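PDB 6JPK: aspartate aminotransferase, cytoplasmic from Schizosaccharomyces pombe 972h-, which catalyses the reversible, pyridoxal 5'-phosphate-dependent transfer of the amino group of L-aspartate to 2-oxoglutarate, giving oxaloacetate and L-glutamate. Local coordinates for residues A[286-289]-A[290-294]. The protein carries 1 engineered substitution. Residues are numbered along the deposited sequence; the frame is centred on the assembly and turned at random.
Sequences IVQR and NTISN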
ATOM      1  N   ILE A 286       2.800  -5.348  13.262  1.00  8.43           N
ATOM      2  CA  ILE A 286       3.887  -4.387  13.453  1.00 11.77           C
ATOM      3  C   ILE A 286       4.478  -3.976  12.109  1.00 12.06           C
ATOM      4  O   ILE A 286       4.687  -2.785  11.843  1.00 10.31           O
ATOM      5  CB  ILE A 286       4.960  -4.969  14.389  1.00 14.63           C
ATOM      6  CG1 ILE A 286       4.393  -5.114  15.803  1.00 14.61           C
ATOM      7  CG2 ILE A 286       6.219  -4.089  14.373  1.00 16.66           C
ATOM      8  CD1 ILE A 286       5.364  -5.744  16.767  1.00 23.41           C
ATOM      9  N   VAL A 287       4.746  -4.950  11.235  1.00  8.09           N
ATOM     10  CA  VAL A 287       5.239  -4.617   9.898  1.00  9.86           C
ATOM     11  C   VAL A 287       4.241  -3.724   9.164  1.00 12.05           C
ATOM     12  O   VAL A 287       4.602  -2.670   8.627  1.00 13.33           O
ATOM     13  CB  VAL A 287       5.545  -5.900   9.103  1.00 14.01           C
ATOM     14  CG1 VAL A 287       5.912  -5.547   7.655  1.00 14.34           C
ATOM     15  CG2 VAL A 287       6.678  -6.670   9.772  1.00 13.79           C
ATOM     16  N   GLN A 288       2.971  -4.144   9.121  1.00  9.51           N
ATOM     17  CA  GLN A 288       1.915  -3.371   8.463  1.00  9.25           C
ATOM     18  C   GLN A 288       1.839  -1.942   9.001  1.00  9.41           C
ATOM     19  O   GLN A 288       1.727  -0.976   8.233  1.00  9.90           O
ATOM     20  CB  GLN A 288       0.571  -4.085   8.670  1.00 11.40           C
ATOM     21  CG  GLN A 288      -0.632  -3.479   7.923  1.00 12.93           C
ATOM     22  CD  GLN A 288      -0.954  -4.266   6.661  1.00 15.63           C
ATOM     23  OE1 GLN A 288      -0.056  -4.591   5.885  1.00 18.79           O
ATOM     24  NE2 GLN A 288      -2.234  -4.595   6.461  1.00 10.53           N
ATOM     25  N   ARG A 289       1.886  -1.793  10.328  1.00  9.16           N
ATOM     26  CA  ARG A 289       1.730  -0.474  10.933  1.00 15.20           C
ATOM     27  C   ARG A 289       2.798   0.493  10.441  1.00 16.75           C
ATOM     28  O   ARG A 289       2.526   1.688  10.269  1.00 16.84           O
ATOM     29  CB  ARG A 289       1.783  -0.576  12.465  1.00 18.73           C
ATOM     30  CG  ARG A 289       1.133   0.612  13.192  1.00 28.39           C
ATOM     31  CD  ARG A 289       1.014   0.428  14.721  1.00 37.97           C
ATOM     32  NE  ARG A 289       0.293  -0.788  15.110  1.00 44.22           N
ATOM     33  CZ  ARG A 289       0.817  -1.771  15.845  1.00 50.56           C
ATOM     34  NH1 ARG A 289       2.066  -1.675  16.290  1.00 52.36           N
ATOM     35  NH2 ARG A 289       0.094  -2.846  16.148  1.00 51.24           N
ATOM     36  N   ASN A 290       4.018  -0.003  10.218  1.00 11.19           N
ATOM     37  CA  ASN A 290       5.173   0.826   9.917  1.00 13.66           C
ATOM     38  C   ASN A 290       5.474   0.920   8.428  1.00 17.37           C
ATOM     39  O   ASN A 290       6.507   1.482   8.054  1.00 18.34           O
ATOM     40  CB  ASN A 290       6.395   0.299  10.672  1.00 18.69           C
ATOM     41  CG  ASN A 290       6.295   0.565  12.159  1.00 21.80           C
ATOM     42  OD1 ASN A 290       6.472   1.698  12.601  1.00 20.42           O
ATOM     43  ND2 ASN A 290       5.952  -0.464  12.932  1.00 21.29           N
ATOM     44  N   THR A 291       4.610   0.377   7.573  1.00 12.71           N
ATOM     45  CA  THR A 291       4.723   0.531   6.127  1.00 10.49           C
ATOM     46  C   THR A 291       3.542   1.286   5.539  1.00 11.62           C
ATOM     47  O   THR A 291       3.738   2.240   4.781  1.00 10.41           O
ATOM     48  CB  THR A 291       4.834  -0.842   5.425  1.00 12.88           C
ATOM     49  OG1 THR A 291       3.783  -1.704   5.891  1.00 14.66           O
ATOM     50  CG2 THR A 291       6.201  -1.504   5.680  1.00 14.20           C
ATOM     51  N   ILE A 292       2.315   0.876   5.854  1.00 10.39           N
ATOM     52  CA  ILE A 292       1.143   1.444   5.190  1.00 11.60           C
ATOM     53  C   ILE A 292       0.107   1.893   6.210  1.00  9.01           C
ATOM     54  O   ILE A 292      -0.858   2.576   5.854  1.00 10.81           O
ATOM     55  CB  ILE A 292       0.515   0.439   4.207  1.00  9.25           C
ATOM     56  CG1 ILE A 292      -0.061  -0.765   4.962  1.00  9.83           C
ATOM     57  CG2 ILE A 292       1.536   0.018   3.121  1.00  9.23           C
ATOM     58  CD1 ILE A 292      -0.998  -1.627   4.113  1.00 10.24           C
ATOM     59  N   SER A 293       0.290   1.480   7.470  1.00  7.46           N
ATOM     60  CA  SER A 293      -0.633   1.742   8.574  1.00 12.52           C
ATOM     61  C   SER A 293      -1.874   0.843   8.493  1.00 14.18           C
ATOM     62  O   SER A 293      -2.165   0.106   9.444  1.00 12.69           O
ATOM     63  CB  SER A 293      -1.017   3.227   8.610  1.00 17.96           C
ATOM     64  OG  SER A 293      -1.602   3.582   9.842  1.00 23.78           O
ATOM     65  N   ASN A 294      -2.609   0.886   7.381  1.00  9.61           N
ATOM     66  CA  ASN A 294      -3.774   0.028   7.172  1.00  8.95           C
ATOM     67  C   ASN A 294      -4.074  -0.019   5.673  1.00  8.13           C
ATOM     68  O   ASN A 294      -3.614   0.850   4.918  1.00  7.16           O
ATOM     69  CB  ASN A 294      -4.999   0.514   7.986  1.00  9.59           C
ATOM     70  CG  ASN A 294      -5.228   2.024   7.894  1.00 11.06           C
ATOM     71  OD1 ASN A 294      -5.762   2.529   6.901  1.00 13.23           O
ATOM     72  ND2 ASN A 294      -4.853   2.742   8.942  1.00  8.75           N
TER
HETATM   73  O   HOH W   1       2.603  -3.820   4.780  1.00 29.83           O
HETATM   74  O   HOH W   2       5.136  -0.269  15.882  1.00 26.27           O
HETATM   75  O   HOH W   3       0.805   3.321  11.624  1.00 26.33           O
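Gln288 O is gripped by three backbone N-H groups of the turn that follows: Ser293 N at 2.9 Å, Ile292 N in a nearly straight bond (168° at the hydrogen), and Thr291 N from above the carbonyl plane. Two residues earlier, Ile286 O takes Asn290 N on one face of its carbonyl plane and the side-chain amide, Asn290 ND2 at 2.9 Å, on the other. With chi1 at -71°, the Asn290 amide folds back beside its own backbone N to reach that carbonyl, while OD1 is hydrogen-bonded to Thr143 OG1 of the second subunit. Thr291 OG1 lies 3.0 Å from Val287 O, and a water joins it to Gln288 OE1. The Gln288 chain is bent at chi2 (101°), and Gln288 CD lies 3.7 Å from Ile292 CD1; its NE2 is hydrogen-bonded to the carbonyls of Ile73 and Gln104. With an alanine here, those two carbonyls are likely to lose their shared donor and a gap to open beside Ile292 CD1. Ile292 packs on Val106 of both subunits, and its O accepts from Arg263 NH2 of the second. Helix 274-289 thus ends at the aminotransferase dimer interface, its last carbonyls taken up by the turn at 290-293 that leads to helix 297-308.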